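Local coordinates for protein probable thiol peroxidase (Mycobacterium tuberculosis, PDB 1Y25) that probably reduces hydrogen peroxide and organic hydroperoxides to water and alcohols at the expense of thioredoxin, protecting the cell against oxidative stress, at residues P25-T30 and D109-D114; V81-P86 and G126-A131; L48-P53 and R130-I135; E16-G21 and G139-T144. The protein carries 1 engineered substitution. All coordinates share one frame; numbering follows the deposited sequence.

Interaction 1. Residues P25-T30 and D109-D114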
# COMPACT_ATOMS: atom_id res chain seq x y z
N PRO A 25 -4.92 -2.49 2.17
CA PRO A 25 -5.24 -2.76 3.57
C PRO A 25 -6.56 -3.54 3.68
O PRO A 25 -7.57 -3.18 3.04
CB PRO A 25 -5.33 -1.37 4.22
CG PRO A 25 -4.57 -0.52 3.31
CD PRO A 25 -4.66 -1.05 1.95
N ALA A 26 -6.48 -4.66 4.40
CA ALA A 26 -7.65 -5.45 4.76
C ALA A 26 -8.64 -4.67 5.56
O ALA A 26 -8.26 -3.76 6.29
CB ALA A 26 -7.23 -6.71 5.53
N PHE A 27 -9.91 -5.05 5.45
CA PHE A 27 -10.95 -4.47 6.29
C PHE A 27 -12.07 -5.37 6.60
O PHE A 27 -12.34 -6.31 5.91
CB PHE A 27 -11.49 -3.18 5.64
CG PHE A 27 -12.04 -3.38 4.23
CD1 PHE A 27 -13.31 -3.90 4.02
CD2 PHE A 27 -11.29 -3.07 3.15
CE1 PHE A 27 -13.82 -4.08 2.70
CE2 PHE A 27 -11.79 -3.27 1.83
CZ PHE A 27 -13.04 -3.70 1.62
N THR A 28 -12.73 -5.06 7.72
CA THR A 28 -14.05 -5.50 8.02
C THR A 28 -14.86 -4.21 8.19
O THR A 28 -14.37 -3.18 8.65
CB THR A 28 -14.08 -6.41 9.32
OG1 THR A 28 -13.46 -5.71 10.36
CG2 THR A 28 -13.33 -7.74 9.10
N LEU A 29 -16.09 -4.25 7.68
CA LEU A 29 -17.00 -3.15 7.76
C LEU A 29 -18.37 -3.71 8.14
O LEU A 29 -18.55 -4.94 8.16
CB LEU A 29 -17.05 -2.48 6.41
CG LEU A 29 -15.80 -1.69 6.06
CD1 LEU A 29 -15.95 -1.19 4.63
CD2 LEU A 29 -15.53 -0.45 6.97
N THR A 30 -19.34 -2.83 8.40
CA THR A 30 -20.70 -3.29 8.76
C THR A 30 -21.70 -2.98 7.63
O THR A 30 -21.78 -1.82 7.16
CB THR A 30 -21.16 -2.68 10.14
OG1 THR A 30 -20.18 -2.97 11.16
CG2 THR A 30 -22.55 -3.19 10.59
N ASP A 109 -15.25 -0.05 12.97
CA ASP A 109 -14.07 -0.67 12.43
C ASP A 109 -12.95 0.37 12.18
O ASP A 109 -13.20 1.57 12.21
CB ASP A 109 -14.47 -1.39 11.15
CG ASP A 109 -15.26 -2.67 11.43
OD1 ASP A 109 -14.57 -3.59 11.94
OD2 ASP A 109 -16.54 -2.75 11.19
N SER A 110 -11.74 -0.10 11.92
CA SER A 110 -10.48 0.76 11.69
C SER A 110 -10.15 1.24 10.27
O SER A 110 -9.14 1.91 10.03
CB SER A 110 -9.23 0.07 12.20
OG SER A 110 -9.06 -1.23 11.68
N PHE A 111 -11.08 1.02 9.36
CA PHE A 111 -10.94 1.39 7.96
C PHE A 111 -10.28 2.71 7.73
O PHE A 111 -9.36 2.78 6.91
CB PHE A 111 -12.34 1.48 7.27
CG PHE A 111 -12.26 1.69 5.77
CD1 PHE A 111 -12.14 0.60 4.91
CD2 PHE A 111 -12.29 2.96 5.24
CE1 PHE A 111 -12.11 0.80 3.54
CE2 PHE A 111 -12.21 3.15 3.89
CZ PHE A 111 -12.08 2.04 3.05
N GLY A 112 -10.81 3.75 8.39
CA GLY A 112 -10.36 5.12 8.15
C GLY A 112 -8.94 5.43 8.52
O GLY A 112 -8.26 6.24 7.91
N GLU A 113 -8.51 4.81 9.60
CA GLU A 113 -7.12 4.82 10.08
C GLU A 113 -6.22 4.02 9.16
O GLU A 113 -5.21 4.52 8.69
CB GLU A 113 -7.08 4.28 11.49
CG GLU A 113 -7.79 5.23 12.48
CD GLU A 113 -9.29 5.33 12.34
OE1 GLU A 113 -9.91 4.26 12.27
OE2 GLU A 113 -9.83 6.48 12.33
N ASP A 114 -6.65 2.82 8.83
CA ASP A 114 -5.90 1.96 7.93
C ASP A 114 -5.68 2.51 6.50
O ASP A 114 -4.53 2.38 5.98
CB ASP A 114 -6.54 0.55 7.89
CG ASP A 114 -6.46 -0.15 9.22
OD1 ASP A 114 -5.45 0.01 9.93
OD2 ASP A 114 -7.38 -0.88 9.56
O HOH W 1 -9.39 -1.73 7.87
O HOH W 2 -18.15 -0.93 11.32
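P25-T30 and D109-D114 pass each other in opposite chain directions: P25 lies beside D114, F27 beside F111 and L29 beside D109. The CA atoms of F27 and F111 are 6.1 Å apart, and no backbone hydrogen bond joins the two segments, so side chains and bridging water make the contact. F27 and F111 form an offset edge-to-face pair, the edge of F111 turned to the face of F27, with ring centroids 5.7 Å apart and planes at 71°. The CB of F27 also lies in the plane of the F111 ring, 3.9 Å from F111 CD1. With CG anti to the backbone N, chi1 -173° turns the F111 ring toward F27, and F111 CB is met by one branch of L29, CD2, at 3.7 Å. T28 OG1 donates to D109 OD1 at 2.9 Å, approaching from above the carboxylate plane, 58° out of it. Beside D114, a water donates to both A26 O and D114 OD2, each at 2.8 Å. The same D114 OD2 accepts from S110 OG at 2.7 Å across the first turn of the short helix 111-114, so two bonds hold this one oxygen and probably restrict the rotation of the carboxylate. Strand 28-30 belongs to a hairpin with strand 36-38, and L29 is backbone hydrogen-bonded to I37. The F111 ring stacks with Y115 and packs on L49 and I51 of strand 47-51 and on V81 of strand 78-82, so the short helix and the loop are joined over one face of the central thioredoxin-fold sheet.

Interaction 2. Residues V81-P86 and G126-A131. With ACT (acetate ion), chain C.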
# COMPACT_ATOMS: atom_id res chain seq x y z
N VAL A 81 -18.53 3.57 1.29
CA VAL A 81 -17.91 3.52 2.63
C VAL A 81 -17.90 4.85 3.37
O VAL A 81 -17.46 5.84 2.84
CB VAL A 81 -16.48 2.98 2.63
CG1 VAL A 81 -15.97 2.82 4.14
CG2 VAL A 81 -16.35 1.70 1.80
N SER A 82 -18.42 4.84 4.59
CA SER A 82 -18.50 6.02 5.40
C SER A 82 -18.63 5.65 6.89
O SER A 82 -18.75 4.49 7.27
CB SER A 82 -19.68 6.91 5.03
OG SER A 82 -20.89 6.34 5.41
N LYS A 83 -18.57 6.68 7.71
CA LYS A 83 -18.79 6.55 9.15
C LYS A 83 -20.30 6.63 9.50
O LYS A 83 -20.62 6.67 10.69
CB LYS A 83 -18.04 7.68 9.87
CG LYS A 83 -16.58 7.38 10.10
CD LYS A 83 -16.34 6.41 11.22
CE LYS A 83 -14.83 6.01 11.32
NZ LYS A 83 -14.58 5.09 12.54
N ASP A 84 -21.18 6.75 8.51
CA ASP A 84 -22.61 6.65 8.74
C ASP A 84 -22.93 5.36 9.50
O ASP A 84 -22.34 4.29 9.27
CB ASP A 84 -23.44 6.58 7.45
CG ASP A 84 -23.41 7.83 6.63
OD1 ASP A 84 -23.79 8.91 7.12
OD2 ASP A 84 -23.06 7.67 5.42
N LEU A 85 -23.93 5.42 10.34
CA LEU A 85 -24.38 4.16 10.90
C LEU A 85 -25.00 3.38 9.76
O LEU A 85 -25.48 3.98 8.80
CB LEU A 85 -25.39 4.36 11.98
CG LEU A 85 -24.92 5.02 13.23
CD1 LEU A 85 -26.14 4.92 14.15
CD2 LEU A 85 -23.66 4.33 13.81
N PRO A 86 -25.03 2.03 9.85
CA PRO A 86 -25.70 1.24 8.83
C PRO A 86 -27.10 1.64 8.49
O PRO A 86 -27.55 1.48 7.37
CB PRO A 86 -25.75 -0.13 9.47
CG PRO A 86 -24.43 -0.15 10.16
CD PRO A 86 -24.42 1.15 10.86
N GLY A 126 -13.15 12.81 12.43
CA GLY A 126 -13.71 11.54 12.76
C GLY A 126 -14.52 11.02 11.58
O GLY A 126 -14.81 9.86 11.53
N LEU A 127 -14.88 11.90 10.64
CA LEU A 127 -15.49 11.49 9.37
C LEU A 127 -14.43 11.07 8.36
O LEU A 127 -13.32 11.38 8.60
CB LEU A 127 -16.33 12.62 8.80
CG LEU A 127 -17.42 13.13 9.75
CD1 LEU A 127 -18.06 14.31 9.16
CD2 LEU A 127 -18.46 12.09 9.99
N LEU A 128 -14.79 10.32 7.32
CA LEU A 128 -13.83 9.93 6.30
C LEU A 128 -13.86 11.02 5.24
O LEU A 128 -14.93 11.51 4.86
CB LEU A 128 -14.09 8.54 5.71
CG LEU A 128 -14.40 7.40 6.69
CD1 LEU A 128 -14.63 6.11 5.93
CD2 LEU A 128 -13.34 7.13 7.75
N ALA A 129 -12.66 11.47 4.85
CA ALA A 129 -12.53 12.39 3.75
C ALA A 129 -13.04 11.72 2.40
O ALA A 129 -13.10 10.50 2.29
CB ALA A 129 -11.08 12.73 3.61
N ARG A 130 -13.27 12.52 1.37
CA ARG A 130 -13.76 11.99 0.08
C ARG A 130 -12.57 11.38 -0.66
O ARG A 130 -11.55 12.04 -0.87
CB ARG A 130 -14.40 13.06 -0.73
CG ARG A 130 -15.23 12.55 -1.81
CD ARG A 130 -15.92 13.64 -2.56
NE ARG A 130 -16.59 14.64 -1.75
CZ ARG A 130 -17.64 14.42 -0.95
NH1 ARG A 130 -18.17 13.22 -0.83
NH2 ARG A 130 -18.11 15.38 -0.22
N ALA A 131 -12.67 10.10 -0.95
CA ALA A 131 -11.62 9.39 -1.65
C ALA A 131 -12.20 8.20 -2.45
O ALA A 131 -13.28 7.73 -2.15
CB ALA A 131 -10.54 8.89 -0.61
C ACT C . -20.76 16.87 1.18
O ACT C . -20.73 15.67 0.73
OXT ACT C . -21.60 17.59 0.59
CH3 ACT C . -19.95 17.42 2.34
O HOH W 3 -17.61 9.26 6.81
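Apolar packing around L128 joins the end of strand 78-82 to the loop ahead of strand 131-135. The two methyl branches of L128 divide the work: CD1 comes within 4.0 Å of V81 CG1 and 3.9 Å of S82 CA, while CD2 touches K83 CG, also at 4.0 Å. K83 crosses L128 at about a right angle. K83 CG lies 3.4 Å from G126 O, and the bend at chi2 (-77°) keeps CD and CE beside the same oxygen; K83 NZ is bonded to A106 O. In this thioredoxin-fold peroxiredoxin, S82 lies near the active site, its side chain about 7 Å from that of S60, the engineered residue at the predicted peroxidatic cysteine position. No direct hydrogen bond links the segments. A water bridges them instead, accepting from K83 N at 2.9 Å and from L128 N at 3.1 Å, which satisfies two backbone N-H groups at once. Within V81-P86, S82 forms an ST turn: its OG accepts from D84 N at 3.1 Å and is hydrogen-bonded to D84 OD2, above the plane of that carboxylate, with Q89 OE1 a further partner. The same OD2 also binds V55 N, and D84 OD1 binds S54 OG.

Interaction 3. Residues L48-P53 and R130-I135. With ACT (acetate ion), chain C.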
# COMPACT_ATOMS: atom_id res chain seq x y z
N LEU A 48 -14.46 -1.17 -6.20
CA LEU A 48 -14.27 0.24 -6.06
C LEU A 48 -14.90 0.70 -4.76
O LEU A 48 -16.11 0.46 -4.49
CB LEU A 48 -14.86 0.97 -7.25
CG LEU A 48 -14.83 2.51 -7.27
CD1 LEU A 48 -14.93 2.96 -8.74
CD2 LEU A 48 -15.91 3.14 -6.45
N LEU A 49 -14.05 1.34 -3.95
CA LEU A 49 -14.41 1.95 -2.66
C LEU A 49 -14.63 3.40 -2.93
O LEU A 49 -13.67 4.13 -3.31
CB LEU A 49 -13.25 1.82 -1.62
CG LEU A 49 -12.59 0.44 -1.40
CD1 LEU A 49 -11.53 0.57 -0.32
CD2 LEU A 49 -13.62 -0.68 -1.18
N ASN A 50 -15.90 3.75 -2.82
CA ASN A 50 -16.39 5.12 -2.79
C ASN A 50 -16.51 5.59 -1.34
O ASN A 50 -17.46 5.32 -0.68
CB ASN A 50 -17.77 5.20 -3.52
CG ASN A 50 -18.29 6.63 -3.66
OD1 ASN A 50 -17.50 7.55 -3.84
ND2 ASN A 50 -19.62 6.83 -3.57
N ILE A 51 -15.51 6.34 -0.90
CA ILE A 51 -15.32 6.71 0.51
C ILE A 51 -15.72 8.18 0.67
O ILE A 51 -15.28 9.06 -0.14
CB ILE A 51 -13.84 6.51 0.94
CG1 ILE A 51 -13.29 5.11 0.58
CG2 ILE A 51 -13.62 6.88 2.43
CD1 ILE A 51 -11.76 5.07 0.43
N PHE A 52 -16.57 8.47 1.65
CA PHE A 52 -17.04 9.87 1.82
C PHE A 52 -17.47 10.14 3.23
O PHE A 52 -17.69 9.20 4.01
CB PHE A 52 -18.19 10.18 0.88
CG PHE A 52 -19.24 9.09 0.87
CD1 PHE A 52 -19.23 8.09 -0.09
CD2 PHE A 52 -20.26 9.08 1.85
CE1 PHE A 52 -20.20 7.07 -0.07
CE2 PHE A 52 -21.24 8.03 1.90
CZ PHE A 52 -21.20 7.03 0.93
N PRO A 53 -17.63 11.45 3.55
CA PRO A 53 -18.17 11.89 4.87
C PRO A 53 -19.52 11.26 5.32
O PRO A 53 -19.59 10.68 6.39
CB PRO A 53 -18.18 13.45 4.76
CG PRO A 53 -17.25 13.79 3.66
CD PRO A 53 -17.21 12.59 2.70
N ARG A 130 -13.27 12.52 1.37
CA ARG A 130 -13.76 11.99 0.08
C ARG A 130 -12.57 11.38 -0.66
O ARG A 130 -11.55 12.04 -0.87
CB ARG A 130 -14.40 13.06 -0.73
CG ARG A 130 -15.23 12.55 -1.81
CD ARG A 130 -15.92 13.64 -2.56
NE ARG A 130 -16.59 14.64 -1.75
CZ ARG A 130 -17.64 14.42 -0.95
NH1 ARG A 130 -18.17 13.22 -0.83
NH2 ARG A 130 -18.11 15.38 -0.22
N ALA A 131 -12.67 10.10 -0.95
CA ALA A 131 -11.62 9.39 -1.65
C ALA A 131 -12.20 8.20 -2.45
O ALA A 131 -13.28 7.73 -2.15
CB ALA A 131 -10.54 8.89 -0.61
N ILE A 132 -11.42 7.72 -3.43
CA ILE A 132 -11.69 6.54 -4.20
C ILE A 132 -10.45 5.68 -4.06
O ILE A 132 -9.30 6.19 -4.17
CB ILE A 132 -11.97 6.83 -5.75
CG1 ILE A 132 -13.10 7.81 -5.99
CG2 ILE A 132 -12.26 5.57 -6.51
CD1 ILE A 132 -14.44 7.45 -5.39
N VAL A 133 -10.70 4.39 -3.83
CA VAL A 133 -9.71 3.33 -3.96
C VAL A 133 -10.30 2.22 -4.80
O VAL A 133 -11.33 1.65 -4.44
CB VAL A 133 -9.20 2.72 -2.54
CG1 VAL A 133 -8.16 1.68 -2.80
CG2 VAL A 133 -8.58 3.79 -1.59
N VAL A 134 -9.62 1.87 -5.90
CA VAL A 134 -9.91 0.61 -6.67
C VAL A 134 -8.91 -0.48 -6.34
O VAL A 134 -7.70 -0.23 -6.40
CB VAL A 134 -10.00 0.84 -8.18
CG1 VAL A 134 -10.19 -0.48 -8.97
CG2 VAL A 134 -11.11 1.85 -8.49
N ILE A 135 -9.43 -1.60 -5.81
CA ILE A 135 -8.65 -2.81 -5.52
C ILE A 135 -8.86 -3.79 -6.69
O ILE A 135 -9.97 -4.09 -7.01
CB ILE A 135 -9.11 -3.46 -4.17
CG1 ILE A 135 -9.13 -2.39 -3.05
CG2 ILE A 135 -8.28 -4.77 -3.87
CD1 ILE A 135 -9.84 -2.84 -1.80
C ACT C . -20.76 16.87 1.18
O ACT C . -20.73 15.67 0.73
OXT ACT C . -21.60 17.59 0.59
CH3 ACT C . -19.95 17.42 2.34
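Two central strands of the thioredoxin-fold sheet run antiparallel here: strand 47-51 ends, and strand 131-135 begins, near the predicted peroxidatic site. The N-to-C directions of the two short segments differ by 167°, and their axes approach to 4.6 Å. L49 and V133 form one hydrogen-bonded pair, with L49 N to V133 O at 2.8 Å and V133 N to L49 O at 3.0 Å. I51 and A131 form the next, both bonds 2.9 Å from I51 N to A131 O and from A131 N to I51 O. On the face carrying L49, I51, A131 and V133, L49 CD1 touches both V133 CB and I135 CD1, and I51 CD1 meets V133 CG2. On the other face, L48 CG lies against V134 CG2 and I132 CG2, while I132 CD1 packs against N50 OD1; N50 ND2 is bonded to S63 OG. Beyond the last pair, R130 bends at its third torsion (chi3 -47°), bringing NH1 against F52 CB and P53 CD. Its NH2 donates to the acetate O at 2.8 Å and also to I150 O, while NH1 binds S60 OG. T57, V59 and S60 complete the grip on the acetate, probably from the crystallisation liquor. P53, T57, the engineered S60 in place of cysteine, and R130 are consistent with the proline, threonine, cysteine and arginine characteristic of a peroxiredoxin active site.

Interaction 4. Residues E16-G21 and G139-T144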
# COMPACT_ATOMS: atom_id res chain seq x y z
N GLU A 16 -2.17 8.37 5.19
CA GLU A 16 -2.06 8.35 3.73
C GLU A 16 -2.71 7.08 3.11
O GLU A 16 -2.70 5.99 3.71
CB GLU A 16 -0.59 8.47 3.30
CG GLU A 16 -0.04 9.92 3.08
CD GLU A 16 1.52 9.95 2.74
OE1 GLU A 16 1.94 10.65 1.74
OE2 GLU A 16 2.31 9.30 3.50
N LEU A 17 -3.20 7.27 1.89
CA LEU A 17 -3.78 6.23 1.08
C LEU A 17 -2.61 5.31 0.63
O LEU A 17 -1.45 5.75 0.53
CB LEU A 17 -4.49 6.85 -0.15
CG LEU A 17 -5.84 7.56 0.12
CD1 LEU A 17 -6.37 8.21 -1.14
CD2 LEU A 17 -6.81 6.50 0.63
N PRO A 18 -2.91 4.04 0.40
CA PRO A 18 -1.82 3.08 0.04
C PRO A 18 -1.39 3.34 -1.38
O PRO A 18 -2.21 3.75 -2.14
CB PRO A 18 -2.50 1.70 0.22
CG PRO A 18 -3.92 1.99 0.02
CD PRO A 18 -4.21 3.37 0.56
N ALA A 19 -0.10 3.20 -1.67
CA ALA A 19 0.41 3.21 -3.06
C ALA A 19 -0.23 2.19 -4.01
O ALA A 19 -0.37 0.96 -3.72
CB ALA A 19 1.83 3.00 -3.05
N VAL A 20 -0.58 2.67 -5.18
CA VAL A 20 -0.95 1.81 -6.32
C VAL A 20 0.15 0.73 -6.47
O VAL A 20 1.31 1.05 -6.32
CB VAL A 20 -1.17 2.70 -7.53
CG1 VAL A 20 -1.14 1.91 -8.81
CG2 VAL A 20 -2.47 3.45 -7.40
N GLY A 21 -0.27 -0.54 -6.54
CA GLY A 21 0.57 -1.67 -6.71
C GLY A 21 0.84 -2.44 -5.42
O GLY A 21 1.23 -3.58 -5.45
N GLY A 139 -5.96 -8.09 -5.37
CA GLY A 139 -5.97 -7.53 -4.02
C GLY A 139 -4.97 -6.42 -3.84
O GLY A 139 -4.72 -5.92 -2.71
N ASN A 140 -4.36 -6.03 -4.95
CA ASN A 140 -3.43 -4.89 -4.87
C ASN A 140 -4.21 -3.62 -5.23
O ASN A 140 -5.30 -3.65 -5.82
CB ASN A 140 -2.19 -5.13 -5.71
CG ASN A 140 -1.34 -6.18 -5.15
OD1 ASN A 140 -1.32 -6.38 -3.94
ND2 ASN A 140 -0.59 -6.89 -6.02
N VAL A 141 -3.68 -2.50 -4.81
CA VAL A 141 -4.37 -1.23 -5.06
C VAL A 141 -4.11 -0.93 -6.55
O VAL A 141 -2.93 -0.89 -6.98
CB VAL A 141 -3.76 -0.12 -4.20
CG1 VAL A 141 -4.34 1.20 -4.52
CG2 VAL A 141 -3.92 -0.38 -2.73
N ALA A 142 -5.18 -0.68 -7.31
CA ALA A 142 -5.11 -0.34 -8.73
C ALA A 142 -5.19 1.16 -8.99
O ALA A 142 -4.74 1.63 -10.04
CB ALA A 142 -6.22 -1.06 -9.51
N TYR A 143 -5.72 1.95 -8.06
CA TYR A 143 -6.09 3.33 -8.35
C TYR A 143 -6.58 3.96 -7.08
O TYR A 143 -7.11 3.30 -6.26
CB TYR A 143 -7.17 3.37 -9.47
CG TYR A 143 -7.69 4.72 -9.68
CD1 TYR A 143 -7.17 5.58 -10.67
CD2 TYR A 143 -8.67 5.22 -8.84
CE1 TYR A 143 -7.63 6.91 -10.78
CE2 TYR A 143 -9.12 6.47 -8.95
CZ TYR A 143 -8.65 7.32 -9.95
OH TYR A 143 -9.20 8.59 -10.01
N THR A 144 -6.19 5.21 -6.87
CA THR A 144 -6.55 6.02 -5.80
C THR A 144 -6.78 7.45 -6.29
O THR A 144 -6.16 7.91 -7.29
CB THR A 144 -5.47 6.03 -4.62
OG1 THR A 144 -4.19 6.62 -5.03
CG2 THR A 144 -5.32 4.61 -4.09
O HOH W 4 -1.98 6.04 -4.01
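V141 O is gripped by the loop E16-G21: G21 N donates to it at 2.7 Å, in the carbonyl plane and with an N-H...O angle of 159°. V20 CA adds a CA-H...O contact to the same oxygen at 3.4 Å. V141 opens the strand 141-146, outermost of the central sheet within the chain, and directly after it A142 and Y143 both face V134, a classic beta bulge. V20 lies beside this bulge. With one of its methyls, CG1, anti to the backbone N (chi1 163°), V20 places CG2 against the bulged backbone, 3.6 Å from Y143 N, while CG1 lies close to A142 O. The V141 side chain points toward the loop. V141 CG2 lies 3.6 Å from CG of the P18 ring, the two side chains crossing at about a right angle, and V141 CB rests against A19 O. L17 CD1 reaches T144 CB at 4.2 Å, while its other branch, CD2, packs on V133 of the next strand. The loop is thus laid along the edge of the sheet, in a place where the second subunit takes part: V20 N is hydrogen-bonded to D33 OD2 of the second subunit, whose M102 packs against N140. G21 O approaches the amide of N140, 3.7 Å from its CG. The last bridge is a water that donates to P18 O at 3.0 Å and accepts from T144 OG1, while the T144 methyl, CG2, lies 3.8 Å from that same P18 O.

The centre of interaction 3 lies about 3 Å from the centre of the chain, and the other interactions border it. Its strand 47-51 pairs with strand 78-82 of interaction 2, where V81 N lies 2.8 Å from N50 O; the two contacts also share R130 and A131. On the other side, strand 131-135 pairs with the bulged strand of interaction 4, with V134 O 2.7 Å from A142 N. Interaction 1 packs on one face of the sheet, F111 CZ lying 3.7 Å from L49 CD1, and meets interaction 4 through P25 and P18. The acetate and S60 lie at the R130 end of interaction 3, whereas interactions 1 and 4 are remote from that site.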